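Side-chain contacts in major capsid protein (Faustovirus, PDB 5J7O), which builds the protein shell of a large double-stranded DNA virus, probably as trimers of double jelly-roll subunits: residues B[71-76]-B[100-105]; B[310-313]-B[319-322]; B[535-538]-B[544-547]; B[570-575]-B[579-584]. All coordinates share one frame; numbering follows the deposited sequence.

Interaction 1 (B[71-76]-B[100-105]); sequences YEYQKT and FSDMVV
The strands carrying Tyr-73 and Asp-102 run too far apart to pair directly, with the nearest CA atoms, those of Tyr-73 and Met-103, 9.1 Å apart. Both strands belong to one antiparallel sheet of the double jelly-roll subunit, and each hydrogen-bonds to strand 389-401, so the contact is left to side chains, a long tyrosine meeting a short aspartate. Tyrosine suits the place because its rigid ring carries a hydroxyl across the gap. With CG anti to the carbonyl carbon (chi1 -74°), the ring of Tyr-73 reaches the second strand with its hydroxyl end. Asp-102 answers from a CG set between backbone N and carbonyl carbon (chi1 54°), and the two side chains cross at about a right angle. The carboxylate oxygen OD2 lies at the ring edge, in the ring plane, while the carboxylate is turned 70° from that plane. Asp-102 is buried, yet its oxygens are well supplied: OD2 also bonds to the hydroxyl of Tyr-548 of the second subunit, its strongest partner, and OD1 to ND2 of Asn-397 on the intervening strand. Such a set of polar partners would probably help to stabilise a charged carboxylate away from solvent. The hydroxyl of Tyr-73 is shared with Tyr-553 of the second subunit, whose Phe-544 meets the same ring edge-to-face. The contact thus sits where one subunit packs on the next. Its central bond runs from Tyr-73 OH to the syn lone pair of Asp-102 OD2 over 2.7 Å, and Tyr-73 CE1 comes to 3.2 Å from the same oxygen.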
loop_
_atom_site.group_PDB
_atom_site.type_symbol
_atom_site.label_atom_id
_atom_site.label_comp_id
_atom_site.label_asym_id
_atom_site.label_seq_id
_atom_site.Cartn_x
_atom_site.Cartn_y
_atom_site.Cartn_z
ATOM N N TYR B 71 24.260 10.948 22.301
ATOM C CA TYR B 71 24.696 11.186 20.935
ATOM C C TYR B 71 24.310 12.589 20.487
ATOM O O TYR B 71 23.465 13.253 21.091
ATOM C CB TYR B 71 24.137 10.133 19.955
ATOM C CG TYR B 71 22.629 10.063 19.828
ATOM C CD1 TYR B 71 21.937 10.936 18.996
ATOM C CD2 TYR B 71 21.901 9.092 20.506
ATOM C CE1 TYR B 71 20.562 10.863 18.868
ATOM C CE2 TYR B 71 20.528 9.011 20.382
ATOM C CZ TYR B 71 19.864 9.898 19.562
ATOM O OH TYR B 71 18.495 9.820 19.435
ATOM N N GLU B 72 24.966 13.029 19.417
ATOM C CA GLU B 72 24.729 14.334 18.819
ATOM C C GLU B 72 25.292 14.321 17.407
ATOM O O GLU B 72 26.380 13.786 17.173
ATOM C CB GLU B 72 25.373 15.458 19.637
ATOM C CG GLU B 72 25.210 16.838 19.019
ATOM C CD GLU B 72 26.072 17.888 19.692
ATOM O OE1 GLU B 72 26.794 17.543 20.651
ATOM O OE2 GLU B 72 26.029 19.058 19.258
ATOM N N TYR B 73 24.551 14.908 16.475
ATOM C CA TYR B 73 24.970 14.955 15.085
ATOM C C TYR B 73 25.861 16.162 14.828
ATOM O O TYR B 73 25.766 17.191 15.503
ATOM C CB TYR B 73 23.757 14.990 14.155
ATOM C CG TYR B 73 23.055 13.658 14.044
ATOM C CD1 TYR B 73 23.357 12.779 13.014
ATOM C CD2 TYR B 73 22.102 13.274 14.977
ATOM C CE1 TYR B 73 22.722 11.557 12.910
ATOM C CE2 TYR B 73 21.462 12.054 14.882
ATOM C CZ TYR B 73 21.777 11.200 13.848
ATOM O OH TYR B 73 21.143 9.982 13.749
ATOM N N GLN B 74 26.740 16.018 13.839
ATOM C CA GLN B 74 27.663 17.069 13.439
ATOM C C GLN B 74 27.810 17.019 11.928
ATOM O O GLN B 74 28.046 15.947 11.364
ATOM C CB GLN B 74 29.028 16.894 14.117
ATOM C CG GLN B 74 30.032 17.990 13.804
ATOM C CD GLN B 74 31.364 17.767 14.494
ATOM O OE1 GLN B 74 31.957 16.693 14.392
ATOM N NE2 GLN B 74 31.836 18.781 15.211
ATOM N N LYS B 75 27.656 18.168 11.275
ATOM C CA LYS B 75 27.752 18.255 9.826
ATOM C C LYS B 75 29.028 18.986 9.432
ATOM O O LYS B 75 29.429 19.956 10.083
ATOM C CB LYS B 75 26.525 18.954 9.228
ATOM C CG LYS B 75 26.322 20.401 9.645
ATOM C CD LYS B 75 24.990 20.921 9.122
ATOM C CE LYS B 75 24.813 22.407 9.386
ATOM N NZ LYS B 75 25.615 23.241 8.448
ATOM N N THR B 76 29.669 18.504 8.369
ATOM C CA THR B 76 30.929 19.065 7.908
ATOM C C THR B 76 30.901 19.195 6.391
ATOM O O THR B 76 30.125 18.529 5.702
ATOM C CB THR B 76 32.126 18.207 8.345
ATOM O OG1 THR B 76 33.345 18.898 8.046
ATOM C CG2 THR B 76 32.119 16.867 7.622
ATOM N N PHE B 100 31.723 7.268 16.307
ATOM C CA PHE B 100 30.855 7.824 15.280
ATOM C C PHE B 100 30.047 6.703 14.642
ATOM O O PHE B 100 30.511 5.566 14.526
ATOM C CB PHE B 100 31.632 8.626 14.210
ATOM C CG PHE B 100 32.801 7.897 13.606
ATOM C CD1 PHE B 100 34.058 7.976 14.184
ATOM C CD2 PHE B 100 32.653 7.173 12.434
ATOM C CE1 PHE B 100 35.139 7.324 13.621
ATOM C CE2 PHE B 100 33.731 6.518 11.865
ATOM C CZ PHE B 100 34.975 6.594 12.460
ATOM N N SER B 101 28.819 7.038 14.242
ATOM C CA SER B 101 27.851 6.028 13.833
ATOM C C SER B 101 27.248 6.336 12.468
ATOM O O SER B 101 27.972 6.442 11.472
ATOM C CB SER B 101 26.747 5.906 14.887
ATOM O OG SER B 101 25.953 4.753 14.672
ATOM N N ASP B 102 25.925 6.481 12.413
ATOM C CA ASP B 102 25.231 6.616 11.140
ATOM C C ASP B 102 25.591 7.929 10.451
ATOM O O ASP B 102 25.855 8.948 11.094
ATOM C CB ASP B 102 23.718 6.525 11.344
ATOM C CG ASP B 102 23.204 7.518 12.368
ATOM O OD1 ASP B 102 23.445 7.303 13.575
ATOM O OD2 ASP B 102 22.549 8.505 11.970
ATOM N N MET B 103 25.601 7.889 9.119
ATOM C CA MET B 103 25.989 9.028 8.301
ATOM C C MET B 103 24.949 9.270 7.218
ATOM O O MET B 103 24.388 8.323 6.659
ATOM C CB MET B 103 27.366 8.810 7.660
ATOM C CG MET B 103 28.496 8.651 8.664
ATOM S SD MET B 103 30.110 8.481 7.878
ATOM C CE MET B 103 31.171 8.388 9.318
ATOM N N VAL B 104 24.702 10.543 6.926
ATOM C CA VAL B 104 23.763 10.942 5.886
ATOM C C VAL B 104 24.280 12.227 5.254
ATOM O O VAL B 104 24.818 13.100 5.942
ATOM C CB VAL B 104 22.332 11.098 6.451
ATOM C CG1 VAL B 104 22.264 12.217 7.481
ATOM C CG2 VAL B 104 21.331 11.321 5.335
ATOM N N VAL B 105 24.141 12.333 3.936
ATOM C CA VAL B 105 24.727 13.422 3.163
ATOM C C VAL B 105 23.604 14.277 2.595
ATOM O O VAL B 105 22.756 13.785 1.840
ATOM C CB VAL B 105 25.634 12.897 2.041
ATOM C CG1 VAL B 105 26.138 14.047 1.190
ATOM C CG2 VAL B 105 26.799 12.114 2.622
#

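Interaction 2 (B[310-313]-B[319-322]); sequences IASV and QRFI
The guanidinium of Arg-320 takes Ser-312 at its edge, while the rim of the Phe-100 ring lies over one face, with Phe-100 CE1 3.6 Å from Arg-320 NH1. The edge contact is a hydrogen bond from Arg-320 NH1 to Ser-312 OG, 3.2 Å long. It is nearly straight, at 167° about the hydrogen, and the acceptor lies only 3° out of the guanidinium plane, which is where an N-H of this group points. Serine fits here because its short side chain places an acceptor close to its own backbone; OG stands anti to the backbone N (chi1 -177°). From the other side the arginine spans a wide gap, the nearest CA atoms being those of Ser-312 and Arg-320, 10.1 Å apart. Its chain is extended from CG to NE and so delivers the flat group at full length. The two segments belong to different sheets of a jelly-roll: strand 310-311 pairs with strand 99-109, whereas strand 320-326 lies in an antiparallel four-stranded sheet. The arginine therefore links strand 320-326, an inner strand of its sheet, to the turn that follows strand 310-311 of the other. Several N-H groups suit it to carbonyl-rich surroundings: NE bonds to the carbonyl oxygen of Ile-93, its strongest partner, and NH1, besides Ser-312 OG, bonds to that of Ile-315, which holds the flat group against turning.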
loop_
_atom_site.group_PDB
_atom_site.type_symbol
_atom_site.label_atom_id
_atom_site.label_comp_id
_atom_site.label_asym_id
_atom_site.label_seq_id
_atom_site.Cartn_x
_atom_site.Cartn_y
_atom_site.Cartn_z
ATOM N N ILE B 310 32.062 3.021 15.640
ATOM C CA ILE B 310 33.504 2.865 15.489
ATOM C C ILE B 310 34.213 3.735 16.516
ATOM O O ILE B 310 33.934 4.935 16.627
ATOM C CB ILE B 310 33.947 3.227 14.061
ATOM C CG1 ILE B 310 33.303 2.279 13.050
ATOM C CG2 ILE B 310 35.463 3.189 13.947
ATOM C CD1 ILE B 310 33.711 2.550 11.622
ATOM N N ALA B 311 35.135 3.133 17.264
ATOM C CA ALA B 311 35.913 3.876 18.246
ATOM C C ALA B 311 36.768 4.926 17.553
ATOM O O ALA B 311 37.553 4.607 16.654
ATOM C CB ALA B 311 36.788 2.921 19.056
ATOM N N SER B 312 36.608 6.185 17.972
ATOM C CA SER B 312 37.349 7.277 17.347
ATOM C C SER B 312 38.853 7.089 17.488
ATOM O O SER B 312 39.620 7.557 16.638
ATOM C CB SER B 312 36.921 8.615 17.952
ATOM O OG SER B 312 37.581 9.698 17.321
ATOM N N VAL B 313 39.296 6.403 18.544
ATOM C CA VAL B 313 40.723 6.161 18.715
ATOM C C VAL B 313 41.211 5.073 17.765
ATOM O O VAL B 313 42.354 5.119 17.295
ATOM C CB VAL B 313 41.035 5.811 20.184
ATOM C CG1 VAL B 313 40.675 6.974 21.095
ATOM C CG2 VAL B 313 40.289 4.553 20.609
ATOM N N GLN B 319 43.432 10.482 8.839
ATOM C CA GLN B 319 43.613 9.413 7.865
ATOM C C GLN B 319 42.296 8.709 7.561
ATOM O O GLN B 319 42.300 7.609 7.000
ATOM C CB GLN B 319 44.652 8.408 8.363
ATOM C CG GLN B 319 44.619 8.201 9.868
ATOM C CD GLN B 319 45.396 6.980 10.310
ATOM O OE1 GLN B 319 44.823 6.020 10.825
ATOM N NE2 GLN B 319 46.710 7.013 10.123
ATOM N N ARG B 320 41.171 9.321 7.924
ATOM C CA ARG B 320 39.846 8.752 7.723
ATOM C C ARG B 320 39.016 9.712 6.884
ATOM O O ARG B 320 38.943 10.908 7.189
ATOM C CB ARG B 320 39.165 8.473 9.067
ATOM C CG ARG B 320 39.137 9.667 10.011
ATOM C CD ARG B 320 38.719 9.270 11.416
ATOM N NE ARG B 320 38.278 10.424 12.195
ATOM C CZ ARG B 320 38.013 10.390 13.497
ATOM N NH1 ARG B 320 38.155 9.259 14.174
ATOM N NH2 ARG B 320 37.612 11.489 14.122
ATOM N N PHE B 321 38.400 9.195 5.822
ATOM C CA PHE B 321 37.682 10.046 4.887
ATOM C C PHE B 321 36.456 9.322 4.354
ATOM O O PHE B 321 36.406 8.089 4.318
ATOM C CB PHE B 321 38.566 10.469 3.707
ATOM C CG PHE B 321 39.802 11.216 4.108
ATOM C CD1 PHE B 321 39.773 12.592 4.268
ATOM C CD2 PHE B 321 40.996 10.546 4.315
ATOM C CE1 PHE B 321 40.912 13.283 4.633
ATOM C CE2 PHE B 321 42.137 11.232 4.681
ATOM C CZ PHE B 321 42.095 12.602 4.839
ATOM N N ILE B 322 35.467 10.109 3.940
ATOM C CA ILE B 322 34.331 9.627 3.164
ATOM C C ILE B 322 34.435 10.262 1.784
ATOM O O ILE B 322 34.316 11.485 1.641
ATOM C CB ILE B 322 32.990 9.962 3.831
ATOM C CG1 ILE B 322 32.826 9.167 5.128
ATOM C CG2 ILE B 322 31.839 9.670 2.879
ATOM C CD1 ILE B 322 32.835 7.665 4.930
#

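Interaction 3 (B[535-538]-B[544-547]); sequences ELYA and FYRD
Tyr-537 and Tyr-545 run side by side but point opposite ways, so that the hydroxyl of Tyr-545 ends beside the root of its partner, with OH 3.2 Å from Tyr-537 CB. The contact joins a classic beta bulge, in which Leu-536 and Tyr-537 both face Val-529, to a pi-like widening in helix 542-552 of the jelly-roll subunit. The two rings form a T-shaped pair, centroids 5.2 Å apart and planes at 70°: the edge of Tyr-545 points at the face of Tyr-537, and Tyr-545 CE1 comes down 3.5 Å from Tyr-537 CD1, near the rim. Tyrosine serves well at both places, since the ring packs against apolar neighbours while the hydroxyl reaches a backbone carbonyl. Tyr-545 OH bonds to the carbonyl oxygen of Val-527 and Tyr-537 OH to that of Asn-570, which helps to fix the position of each ring. Phe-544, with CG anti to the backbone N (chi1 -177°), brings a purely apolar ring across Tyr-537 at about a right angle. That ring also meets Tyr-73 of the third subunit edge-to-face, so the cluster reaches the trimer interface. Within the chain, Phe-544 presents its edge, CE2 standing 4.0 Å from Tyr-537 CE1.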
loop_
_atom_site.group_PDB
_atom_site.type_symbol
_atom_site.label_atom_id
_atom_site.label_comp_id
_atom_site.label_asym_id
_atom_site.label_seq_id
_atom_site.Cartn_x
_atom_site.Cartn_y
_atom_site.Cartn_z
ATOM N N GLU B 535 27.831 -28.114 -4.902
ATOM C CA GLU B 535 26.545 -27.490 -5.189
ATOM C C GLU B 535 25.979 -26.912 -3.897
ATOM O O GLU B 535 25.590 -27.656 -2.992
ATOM C CB GLU B 535 25.588 -28.506 -5.804
ATOM C CG GLU B 535 24.503 -27.897 -6.672
ATOM C CD GLU B 535 23.665 -28.950 -7.368
ATOM O OE1 GLU B 535 22.956 -29.705 -6.669
ATOM O OE2 GLU B 535 23.728 -29.034 -8.612
ATOM N N LEU B 536 25.953 -25.584 -3.805
ATOM C CA LEU B 536 25.264 -24.914 -2.712
ATOM C C LEU B 536 23.830 -24.572 -3.080
ATOM O O LEU B 536 22.967 -24.494 -2.198
ATOM C CB LEU B 536 26.025 -23.647 -2.313
ATOM C CG LEU B 536 27.511 -23.889 -2.042
ATOM C CD1 LEU B 536 28.230 -22.589 -1.729
ATOM C CD2 LEU B 536 27.689 -24.892 -0.912
ATOM N N TYR B 537 23.566 -24.373 -4.369
ATOM C CA TYR B 537 22.216 -24.234 -4.897
ATOM C C TYR B 537 22.158 -24.969 -6.223
ATOM O O TYR B 537 22.930 -24.661 -7.136
ATOM C CB TYR B 537 21.832 -22.764 -5.090
ATOM C CG TYR B 537 21.344 -22.077 -3.841
ATOM C CD1 TYR B 537 20.039 -22.247 -3.397
ATOM C CD2 TYR B 537 22.182 -21.249 -3.108
ATOM C CE1 TYR B 537 19.585 -21.618 -2.255
ATOM C CE2 TYR B 537 21.738 -20.615 -1.965
ATOM C CZ TYR B 537 20.439 -20.802 -1.543
ATOM O OH TYR B 537 19.993 -20.172 -0.405
ATOM N N ALA B 538 21.255 -25.938 -6.329
ATOM C CA ALA B 538 21.023 -26.591 -7.606
ATOM C C ALA B 538 20.395 -25.599 -8.584
ATOM O O ALA B 538 20.090 -24.452 -8.245
ATOM C CB ALA B 538 20.140 -27.823 -7.422
ATOM N N PHE B 544 12.414 -18.837 -7.280
ATOM C CA PHE B 544 12.844 -19.375 -5.994
ATOM C C PHE B 544 13.700 -18.365 -5.240
ATOM O O PHE B 544 13.539 -18.185 -4.027
ATOM C CB PHE B 544 13.610 -20.684 -6.202
ATOM C CG PHE B 544 14.031 -21.359 -4.925
ATOM C CD1 PHE B 544 13.168 -22.219 -4.264
ATOM C CD2 PHE B 544 15.294 -21.148 -4.394
ATOM C CE1 PHE B 544 13.552 -22.846 -3.092
ATOM C CE2 PHE B 544 15.684 -21.772 -3.223
ATOM C CZ PHE B 544 14.811 -22.623 -2.572
ATOM N N TYR B 545 14.607 -17.688 -5.945
ATOM C CA TYR B 545 15.472 -16.700 -5.314
ATOM C C TYR B 545 14.814 -15.334 -5.178
ATOM O O TYR B 545 15.205 -14.559 -4.299
ATOM C CB TYR B 545 16.774 -16.550 -6.101
ATOM C CG TYR B 545 17.525 -17.843 -6.309
ATOM C CD1 TYR B 545 18.275 -18.407 -5.284
ATOM C CD2 TYR B 545 17.493 -18.496 -7.533
ATOM C CE1 TYR B 545 18.969 -19.585 -5.473
ATOM C CE2 TYR B 545 18.181 -19.677 -7.730
ATOM C CZ TYR B 545 18.917 -20.216 -6.697
ATOM O OH TYR B 545 19.604 -21.391 -6.895
ATOM N N ARG B 546 13.838 -15.015 -6.027
ATOM C CA ARG B 546 13.182 -13.717 -5.950
ATOM C C ARG B 546 12.026 -13.706 -4.961
ATOM O O ARG B 546 11.867 -12.742 -4.206
ATOM C CB ARG B 546 12.671 -13.298 -7.330
ATOM C CG ARG B 546 11.923 -11.975 -7.326
ATOM C CD ARG B 546 11.143 -11.801 -8.609
ATOM N NE ARG B 546 10.100 -12.812 -8.744
ATOM C CZ ARG B 546 9.701 -13.321 -9.904
ATOM N NH1 ARG B 546 10.272 -12.925 -11.032
ATOM N NH2 ARG B 546 8.743 -14.236 -9.934
ATOM N N ASP B 547 11.214 -14.761 -4.948
ATOM C CA ASP B 547 9.992 -14.788 -4.158
ATOM C C ASP B 547 10.100 -15.643 -2.902
ATOM O O ASP B 547 9.717 -15.193 -1.819
ATOM C CB ASP B 547 8.823 -15.279 -5.023
ATOM C CG ASP B 547 8.630 -14.437 -6.266
ATOM O OD1 ASP B 547 8.993 -13.243 -6.238
ATOM O OD2 ASP B 547 8.119 -14.970 -7.273
#

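Interaction 4 (B[570-575]-B[579-584]); sequences NFCLYP and QPSGHV
The long loop between strand 567-570 and helix 586-589 doubles back on itself, and its two arms meet at Cys-572 and Gly-582, running nearly antiparallel (166° between their directions). An Asx turn opens the first arm, Asn-570 OD1 accepting from the backbone N of Cys-572. The arms come as close as 4.1 Å between the CA atoms of Cys-572 and Gly-582; lacking a side chain, Gly-582 can face Phe-571 O at this range and adopt its unusual backbone angles. Ser-581 grips the opposite arm twice. Its carbonyl oxygen takes the N-H of Leu-573 at 3.1 Å, and its OG takes that of Tyr-574, also at 3.1 Å. The torsion chi1 of 54° turns this hydroxyl back over the first arm. A water 2.6 Å from Ser-581 OG is within hydrogen-bonding distance of the carbonyl oxygens of Tyr-574 and Gln-579, bridging the arms. Outside the loop, Cys-572 O accepts from Tyr-71 of the third subunit, and His-583 bonds to Asp-16 of the second. At the far end the arms are joined by a CH-pi contact suited to a branched valine: Val-584 CG2 stands over one face of Phe-571, 3.6 Å from the ring centroid.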
loop_
_atom_site.group_PDB
_atom_site.type_symbol
_atom_site.label_atom_id
_atom_site.label_comp_id
_atom_site.label_asym_id
_atom_site.label_seq_id
_atom_site.Cartn_x
_atom_site.Cartn_y
_atom_site.Cartn_z
ATOM N N ASN B 570 20.884 -16.716 -0.515
ATOM C CA ASN B 570 21.102 -16.683 0.926
ATOM C C ASN B 570 21.963 -17.855 1.380
ATOM O O ASN B 570 21.820 -18.978 0.888
ATOM C CB ASN B 570 19.766 -16.701 1.673
ATOM C CG ASN B 570 19.936 -16.568 3.172
ATOM O OD1 ASN B 570 20.971 -16.110 3.656
ATOM N ND2 ASN B 570 18.913 -16.967 3.918
ATOM N N PHE B 571 22.857 -17.583 2.336
ATOM C CA PHE B 571 23.717 -18.606 2.918
ATOM C C PHE B 571 23.743 -18.544 4.441
ATOM O O PHE B 571 24.525 -19.273 5.066
ATOM C CB PHE B 571 25.144 -18.488 2.371
ATOM C CG PHE B 571 25.213 -18.424 0.875
ATOM C CD1 PHE B 571 25.091 -19.574 0.113
ATOM C CD2 PHE B 571 25.399 -17.213 0.229
ATOM C CE1 PHE B 571 25.157 -19.517 -1.265
ATOM C CE2 PHE B 571 25.465 -17.150 -1.148
ATOM C CZ PHE B 571 25.343 -18.304 -1.896
ATOM N N CYS B 572 22.923 -17.694 5.052
ATOM C CA CYS B 572 22.812 -17.609 6.499
ATOM C C CYS B 572 21.350 -17.752 6.899
ATOM O O CYS B 572 20.442 -17.618 6.073
ATOM C CB CYS B 572 23.379 -16.287 7.037
ATOM S SG CYS B 572 22.473 -14.817 6.509
ATOM N N LEU B 573 21.130 -18.028 8.184
ATOM C CA LEU B 573 19.771 -18.235 8.670
ATOM C C LEU B 573 19.035 -16.925 8.912
ATOM O O LEU B 573 17.806 -16.879 8.784
ATOM C CB LEU B 573 19.786 -19.063 9.955
ATOM C CG LEU B 573 20.082 -20.556 9.809
ATOM C CD1 LEU B 573 20.075 -21.233 11.169
ATOM C CD2 LEU B 573 19.073 -21.207 8.876
ATOM N N TYR B 574 19.749 -15.858 9.261
ATOM C CA TYR B 574 19.127 -14.589 9.640
ATOM C C TYR B 574 19.849 -13.434 8.965
ATOM O O TYR B 574 20.587 -12.675 9.608
ATOM C CB TYR B 574 19.119 -14.432 11.162
ATOM C CG TYR B 574 18.486 -15.611 11.858
ATOM C CD1 TYR B 574 17.107 -15.761 11.888
ATOM C CD2 TYR B 574 19.265 -16.586 12.466
ATOM C CE1 TYR B 574 16.520 -16.841 12.512
ATOM C CE2 TYR B 574 18.687 -17.671 13.094
ATOM C CZ TYR B 574 17.314 -17.793 13.114
ATOM O OH TYR B 574 16.731 -18.871 13.739
ATOM N N PRO B 575 19.649 -13.262 7.659
ATOM C CA PRO B 575 20.200 -12.079 6.979
ATOM C C PRO B 575 19.597 -10.804 7.548
ATOM O O PRO B 575 18.375 -10.638 7.591
ATOM C CB PRO B 575 19.804 -12.300 5.514
ATOM C CG PRO B 575 18.627 -13.212 5.572
ATOM C CD PRO B 575 18.871 -14.113 6.743
ATOM N N GLN B 579 24.590 -10.933 14.812
ATOM C CA GLN B 579 25.067 -12.251 15.203
ATOM C C GLN B 579 25.234 -13.126 13.967
ATOM O O GLN B 579 24.275 -13.285 13.198
ATOM C CB GLN B 579 24.097 -12.905 16.185
ATOM C CG GLN B 579 24.304 -14.404 16.358
ATOM C CD GLN B 579 25.667 -14.750 16.926
ATOM O OE1 GLN B 579 26.230 -13.996 17.720
ATOM N NE2 GLN B 579 26.208 -15.892 16.517
ATOM N N PRO B 580 26.419 -13.685 13.724
ATOM C CA PRO B 580 26.597 -14.552 12.554
ATOM C C PRO B 580 25.677 -15.761 12.617
ATOM O O PRO B 580 25.348 -16.265 13.693
ATOM C CB PRO B 580 28.070 -14.968 12.636
ATOM C CG PRO B 580 28.716 -13.929 13.487
ATOM C CD PRO B 580 27.674 -13.495 14.470
ATOM N N SER B 581 25.257 -16.226 11.435
ATOM C CA SER B 581 24.335 -17.356 11.380
ATOM C C SER B 581 24.576 -18.259 10.172
ATOM O O SER B 581 23.651 -18.966 9.755
ATOM C CB SER B 581 22.883 -16.856 11.368
ATOM O OG SER B 581 22.676 -15.915 10.329
ATOM N N GLY B 582 25.777 -18.263 9.606
ATOM C CA GLY B 582 26.085 -19.077 8.441
ATOM C C GLY B 582 26.764 -18.245 7.374
ATOM O O GLY B 582 26.538 -17.038 7.251
ATOM N N HIS B 583 27.613 -18.898 6.585
ATOM C CA HIS B 583 28.360 -18.215 5.536
ATOM C C HIS B 583 28.952 -19.253 4.595
ATOM O O HIS B 583 28.980 -20.451 4.892
ATOM C CB HIS B 583 29.463 -17.327 6.118
ATOM C CG HIS B 583 30.458 -18.069 6.956
ATOM N ND1 HIS B 583 30.313 -18.229 8.317
ATOM C CD2 HIS B 583 31.613 -18.693 6.626
ATOM C CE1 HIS B 583 31.335 -18.921 8.789
ATOM N NE2 HIS B 583 32.139 -19.214 7.784
ATOM N N VAL B 584 29.418 -18.774 3.446
ATOM C CA VAL B 584 30.211 -19.577 2.522
ATOM C C VAL B 584 31.678 -19.343 2.849
ATOM O O VAL B 584 32.146 -18.201 2.859
ATOM C CB VAL B 584 29.907 -19.218 1.061
ATOM C CG1 VAL B 584 30.880 -19.924 0.129
ATOM C CG2 VAL B 584 28.484 -19.587 0.711
HETATM O O HOH W 1 23.412 -13.378 10.460
#

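In the fold
The four contacts fall into two touching pairs. Interactions 1 and 2 have centres 12 Å apart and share a sheet, since strands 99-109 and 310-311 are neighbours; Met-103 SD also packs 3.9 Å from Ile-322 CG1. Interactions 3 and 4, with centres 15 Å apart, meet where Tyr-537 CE2 lies 3.7 Å from Phe-571 CE1 and where Leu-536 packs on Val-584. Within one chain the pairs stay separate: the centres of interactions 1 and 3 are 38 Å apart, those of 1 and 4 about 29 Å. Trimer assembly closes this gap, because the strands of interaction 1 pack on 535-538, 544-547 and 570-575 of a neighbouring subunit, whereas interaction 2 stays within its own chain.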